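Local coordinates for protein cystathionine beta-lyases/cystathionine gamma-synthases (Corynebacterium glutamicum, PDB 5X5H) that probably catalyses the pyridoxal-phosphate-dependent condensation of O-succinyl-L-homoserine with L-cysteine to L,L-cystathionine, a step of methionine biosynthesis, at residues E134-A139 / A166-G171; I147-P152 / G158-E163. All blocks are in the same frame, centred on the assembly; numbering follows the deposited sequence.

Contact 1 of 2, residues E134-A139 / A166-G171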
loop_
_atom_site.group_PDB
_atom_site.type_symbol
_atom_site.label_atom_id
_atom_site.label_comp_id
_atom_site.label_asym_id
_atom_site.label_seq_id
_atom_site.Cartn_x
_atom_site.Cartn_y
_atom_site.Cartn_z
ATOM N N GLU A 134 -17.005 40.103 -22.455
ATOM C CA GLU A 134 -16.382 41.391 -22.662
ATOM C C GLU A 134 -15.421 41.843 -21.570
ATOM O O GLU A 134 -14.412 42.528 -21.809
ATOM C CB GLU A 134 -17.482 42.459 -22.894
ATOM C CG GLU A 134 -18.168 42.294 -24.234
ATOM C CD GLU A 134 -17.242 42.440 -25.464
ATOM O OE1 GLU A 134 -16.291 43.257 -25.474
ATOM O OE2 GLU A 134 -17.476 41.677 -26.431
ATOM N N GLU A 135 -15.637 41.443 -20.341
ATOM C CA GLU A 135 -14.730 41.773 -19.266
ATOM C C GLU A 135 -13.387 41.060 -19.458
ATOM O O GLU A 135 -12.327 41.591 -19.161
ATOM C CB GLU A 135 -15.224 41.443 -17.840
ATOM C CG GLU A 135 -16.245 42.412 -17.252
ATOM C CD GLU A 135 -16.526 42.133 -15.797
ATOM O OE1 GLU A 135 -15.666 41.744 -14.923
ATOM O OE2 GLU A 135 -17.720 42.271 -15.562
ATOM N N VAL A 136 -13.476 39.773 -19.842
ATOM C CA VAL A 136 -12.215 39.029 -20.136
ATOM C C VAL A 136 -11.474 39.750 -21.306
ATOM O O VAL A 136 -10.264 40.005 -21.188
ATOM C CB VAL A 136 -12.506 37.554 -20.468
ATOM C CG1 VAL A 136 -11.240 36.770 -20.778
ATOM C CG2 VAL A 136 -13.196 36.928 -19.295
ATOM N N LYS A 137 -12.181 40.021 -22.399
ATOM C CA LYS A 137 -11.601 40.644 -23.569
ATOM C C LYS A 137 -10.907 41.938 -23.147
ATOM O O LYS A 137 -9.734 42.209 -23.564
ATOM C CB LYS A 137 -12.638 40.890 -24.620
ATOM C CG LYS A 137 -12.000 41.472 -25.859
ATOM C CD LYS A 137 -13.093 41.589 -26.913
ATOM C CE LYS A 137 -12.494 42.203 -28.158
ATOM N NZ LYS A 137 -13.626 42.449 -29.071
ATOM N N ALA A 138 -11.520 42.724 -22.284
ATOM C CA ALA A 138 -10.936 44.030 -21.925
ATOM C C ALA A 138 -9.703 43.952 -21.098
ATOM O O ALA A 138 -8.883 44.859 -21.046
ATOM C CB ALA A 138 -11.974 44.956 -21.210
ATOM N N ALA A 139 -9.542 42.842 -20.346
ATOM C CA ALA A 139 -8.461 42.689 -19.483
ATOM C C ALA A 139 -7.159 42.111 -20.107
ATOM O O ALA A 139 -6.131 42.152 -19.421
ATOM C CB ALA A 139 -8.885 41.783 -18.354
ATOM N N ALA A 166 -12.096 31.048 -25.332
ATOM C CA ALA A 166 -11.003 30.567 -26.210
ATOM C C ALA A 166 -10.857 31.420 -27.475
ATOM O O ALA A 166 -9.733 31.711 -27.862
ATOM C CB ALA A 166 -11.237 29.153 -26.582
ATOM N N LYS A 167 -11.991 31.768 -28.092
ATOM C CA LYS A 167 -11.937 32.666 -29.269
ATOM C C LYS A 167 -11.191 33.954 -28.997
ATOM O O LYS A 167 -10.499 34.524 -29.878
ATOM C CB LYS A 167 -13.332 33.014 -29.793
ATOM C CG LYS A 167 -14.058 31.862 -30.482
ATOM C CD LYS A 167 -15.478 32.309 -30.979
ATOM C CE LYS A 167 -16.459 31.192 -31.358
ATOM N NZ LYS A 167 -15.749 30.095 -32.073
ATOM N N LEU A 168 -11.301 34.513 -27.784
ATOM C CA LEU A 168 -10.522 35.708 -27.426
ATOM C C LEU A 168 -9.005 35.616 -27.494
ATOM O O LEU A 168 -8.281 36.604 -27.511
ATOM C CB LEU A 168 -10.846 36.237 -26.023
ATOM C CG LEU A 168 -12.314 36.477 -25.772
ATOM C CD1 LEU A 168 -12.508 36.918 -24.350
ATOM C CD2 LEU A 168 -12.935 37.547 -26.710
ATOM N N THR A 169 -8.486 34.379 -27.389
ATOM C CA THR A 169 -7.054 34.230 -27.447
ATOM C C THR A 169 -6.469 34.232 -28.878
ATOM O O THR A 169 -5.252 34.378 -29.003
ATOM C CB THR A 169 -6.584 32.893 -26.776
ATOM O OG1 THR A 169 -6.982 31.788 -27.583
ATOM C CG2 THR A 169 -7.083 32.840 -25.328
ATOM N N GLU A 170 -7.319 34.153 -29.893
ATOM C CA GLU A 170 -6.840 34.257 -31.331
ATOM C C GLU A 170 -6.216 35.617 -31.543
ATOM O O GLU A 170 -6.736 36.642 -31.084
ATOM C CB GLU A 170 -7.969 33.958 -32.311
ATOM C CG GLU A 170 -8.516 32.544 -32.143
ATOM C CD GLU A 170 -9.721 32.257 -33.013
ATOM O OE1 GLU A 170 -10.212 31.118 -33.012
ATOM O OE2 GLU A 170 -10.188 33.180 -33.706
ATOM N N GLY A 171 -5.024 35.653 -32.166
ATOM C CA GLY A 171 -4.268 36.887 -32.400
ATOM C C GLY A 171 -3.494 37.380 -31.238
ATOM O O GLY A 171 -3.068 38.534 -31.171
#
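Two helices on one side of the large mixed sheet meet through a single leucine: Leu168, in the type I turn Lys167 to Glu170 that follows on helix 162-167, reaches out to Val136 and Lys137 of helix 133-139. Its two methyls divide the work. CD1 points at the helix backbone, 3.7 Å from Lys137 N, and also lies 3.8 Å from Val136 CG1. CD2 lies against the aliphatic part of the lysine, 4.0 Å from Lys137 CB and 4.1 Å from Lys137 CD. The lysine chain is fully extended, its CG anti to the backbone nitrogen (chi1 -177°), which carries the methylenes past the leucine at about a right angle and leads the ammonium group away from it. No hydrogen bond joins the two segments, which bury 127 Å² between them. Both helices belong to the alpha/beta architecture of the PLP-binding domain, and both pack over strand 144-150, where Ile147 lies under Val136 and under Thr169 of the turn. Beneath the helix, Val136 also rests on Val128 of strand 124-128, an edge strand of the sheet within this chain. Just before the turn, Ala166 O receives two bonds, from Thr169 N at 3.0 Å and from Thr169 OG1 at 2.8 Å; the hydroxyl approaches in the carbonyl plane.

Contact 2 of 2, residues I147-P152 / G158-E163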
loop_
_atom_site.group_PDB
_atom_site.type_symbol
_atom_site.label_atom_id
_atom_site.label_comp_id
_atom_site.label_asym_id
_atom_site.label_seq_id
_atom_site.Cartn_x
_atom_site.Cartn_y
_atom_site.Cartn_z
ATOM N N ILE A 147 -4.988 32.999 -19.467
ATOM C CA ILE A 147 -6.370 33.226 -18.927
ATOM C C ILE A 147 -6.728 31.925 -18.167
ATOM O O ILE A 147 -6.709 30.834 -18.789
ATOM C CB ILE A 147 -7.363 33.490 -20.045
ATOM C CG1 ILE A 147 -6.867 34.684 -20.923
ATOM C CG2 ILE A 147 -8.786 33.757 -19.497
ATOM C CD1 ILE A 147 -7.745 34.904 -22.123
ATOM N N TRP A 148 -6.990 32.047 -16.885
ATOM C CA TRP A 148 -7.265 30.927 -15.997
ATOM C C TRP A 148 -8.748 30.861 -15.692
ATOM O O TRP A 148 -9.286 31.830 -15.089
ATOM C CB TRP A 148 -6.470 31.081 -14.713
ATOM C CG TRP A 148 -6.560 29.835 -13.875
ATOM C CD1 TRP A 148 -7.444 29.550 -12.880
ATOM C CD2 TRP A 148 -5.689 28.714 -14.013
ATOM N NE1 TRP A 148 -7.150 28.301 -12.346
ATOM C CE2 TRP A 148 -6.113 27.771 -13.073
ATOM C CE3 TRP A 148 -4.568 28.448 -14.822
ATOM C CZ2 TRP A 148 -5.416 26.564 -12.888
ATOM C CZ3 TRP A 148 -3.883 27.196 -14.653
ATOM C CH2 TRP A 148 -4.325 26.308 -13.668
ATOM N N VAL A 149 -9.410 29.815 -16.131
ATOM C CA VAL A 149 -10.848 29.699 -15.972
ATOM C C VAL A 149 -11.160 28.474 -15.099
ATOM O O VAL A 149 -10.636 27.373 -15.426
ATOM C CB VAL A 149 -11.542 29.607 -17.338
ATOM C CG1 VAL A 149 -12.980 29.113 -17.230
ATOM C CG2 VAL A 149 -11.486 31.029 -18.019
ATOM N N GLU A 150 -12.023 28.555 -14.129
ATOM C CA GLU A 150 -12.631 27.423 -13.466
ATOM C C GLU A 150 -14.063 27.437 -13.839
ATOM O O GLU A 150 -14.718 28.484 -13.693
ATOM C CB GLU A 150 -12.670 27.524 -11.979
ATOM C CG GLU A 150 -11.509 27.248 -11.282
ATOM C CD GLU A 150 -11.680 27.407 -9.781
ATOM O OE1 GLU A 150 -12.753 27.248 -9.154
ATOM O OE2 GLU A 150 -10.644 27.612 -9.181
ATOM N N THR A 151 -14.704 26.352 -14.276
ATOM C CA THR A 151 -16.132 26.345 -14.495
ATOM C C THR A 151 -16.692 24.938 -14.317
ATOM O O THR A 151 -16.205 24.011 -14.971
ATOM C CB THR A 151 -16.471 26.954 -15.870
ATOM O OG1 THR A 151 -17.887 27.018 -16.043
ATOM C CG2 THR A 151 -15.936 26.260 -17.084
ATOM N N PRO A 152 -17.656 24.743 -13.407
ATOM C CA PRO A 152 -18.186 25.705 -12.464
ATOM C C PRO A 152 -17.156 26.127 -11.473
ATOM O O PRO A 152 -16.260 25.319 -11.097
ATOM C CB PRO A 152 -19.320 24.937 -11.761
ATOM C CG PRO A 152 -19.673 23.771 -12.699
ATOM C CD PRO A 152 -18.305 23.411 -13.312
ATOM N N GLY A 158 -20.135 29.434 -10.503
ATOM C CA GLY A 158 -20.241 30.301 -11.655
ATOM C C GLY A 158 -19.821 29.662 -12.938
ATOM O O GLY A 158 -18.906 28.771 -12.932
ATOM N N ILE A 159 -20.374 30.013 -14.070
ATOM C CA ILE A 159 -20.173 29.358 -15.315
ATOM C C ILE A 159 -19.509 30.257 -16.363
ATOM O O ILE A 159 -19.968 31.422 -16.542
ATOM C CB ILE A 159 -21.491 28.816 -15.939
ATOM C CG1 ILE A 159 -22.261 27.950 -14.951
ATOM C CG2 ILE A 159 -21.340 28.205 -17.331
ATOM C CD1 ILE A 159 -21.475 26.671 -14.576
ATOM N N THR A 160 -18.485 29.819 -17.034
ATOM C CA THR A 160 -17.832 30.551 -18.096
ATOM C C THR A 160 -18.036 29.860 -19.372
ATOM O O THR A 160 -17.873 28.609 -19.465
ATOM C CB THR A 160 -16.319 30.600 -17.800
ATOM O OG1 THR A 160 -16.102 31.389 -16.643
ATOM C CG2 THR A 160 -15.514 31.273 -18.901
ATOM N N ASP A 161 -18.262 30.586 -20.485
ATOM C CA ASP A 161 -18.407 30.054 -21.791
ATOM C C ASP A 161 -17.024 29.782 -22.369
ATOM O O ASP A 161 -16.310 30.685 -22.813
ATOM C CB ASP A 161 -19.184 31.077 -22.684
ATOM C CG ASP A 161 -19.536 30.548 -24.016
ATOM O OD1 ASP A 161 -18.839 29.731 -24.641
ATOM O OD2 ASP A 161 -20.609 31.081 -24.578
ATOM N N ILE A 162 -16.635 28.484 -22.278
ATOM C CA ILE A 162 -15.235 28.140 -22.628
ATOM C C ILE A 162 -14.903 28.511 -24.098
ATOM O O ILE A 162 -13.835 29.073 -24.348
ATOM C CB ILE A 162 -14.983 26.644 -22.366
ATOM C CG1 ILE A 162 -15.086 26.337 -20.883
ATOM C CG2 ILE A 162 -13.577 26.248 -22.819
ATOM C CD1 ILE A 162 -15.300 24.874 -20.546
ATOM N N GLU A 163 -15.778 28.168 -25.016
ATOM C CA GLU A 163 -15.537 28.363 -26.462
ATOM C C GLU A 163 -15.414 29.870 -26.691
ATOM O O GLU A 163 -14.548 30.318 -27.442
ATOM C CB GLU A 163 -16.666 27.728 -27.269
ATOM C CG GLU A 163 -16.387 27.820 -28.770
ATOM C CD GLU A 163 -17.476 27.181 -29.612
ATOM O OE1 GLU A 163 -18.346 26.460 -29.078
ATOM O OE2 GLU A 163 -17.408 27.340 -30.828
HETATM O O HOH W 1 -16.736 30.263 -14.296
#
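Thr151 faces the backbone of the returning chain with its hydroxyl and Ile162 with its methyl. With chi1 at -176°, OG1 lies opposite the threonine's own nitrogen and accepts a nearly straight bond from Thr160 N, 3.0 Å long with 164° at the hydrogen. The Thr151 and Ile162 side chains cross at a slant, with Thr151 CG2 3.8 Å from Ile162 CD1. Val149 and Thr160 instead meet tip to tip, Val149 CG1 standing 3.7 Å from Thr160 CB. Beyond the cis peptide bond, the Pro152 ring lies side by side with Ile159, both pointing the same way, and Pro152 CA makes a CH···O contact of 3.2 Å with Gly158 O. A water donates to Glu150 O and, weakly, to Gly158 O, and bonds Thr160 OG1, which is also hydrogen-bonded to Thr130 OG1. Glu150 leaves the strand on the side away from this packing, and its side chain touches the cofactor PLP, its carboxylate held by the backbone nitrogens of Tyr107 and Asn154. The contact joins the end of strand 144-150 to the start of helix 162-167 in a beta-alpha-beta unit: Val149 and Ile162 both pack on Leu176 of strand 175-179, while helix 292-298 borders Thr151 and Ile159.

From the N terminus, the chain first runs through helix 133-139, the earlier half of contact 1, and then enters strand 144-150. Contact 2 closes a short loop, with five residues between its segments, as the chain leaves the strand and turns back into helix 162-167. Only at the far end of that helix does contact 1 close its own, wider loop, which therefore encloses contact 2 entirely. The two do not cross. They share helix 162-167, contact 2 at its start and contact 1 at its end, and they adjoin each other. Contact 1 ties helix 133-139 to the turn after helix 162-167, and contact 2 ties strand 144-150 to the start of that helix, beside Glu150 of the cofactor pocket.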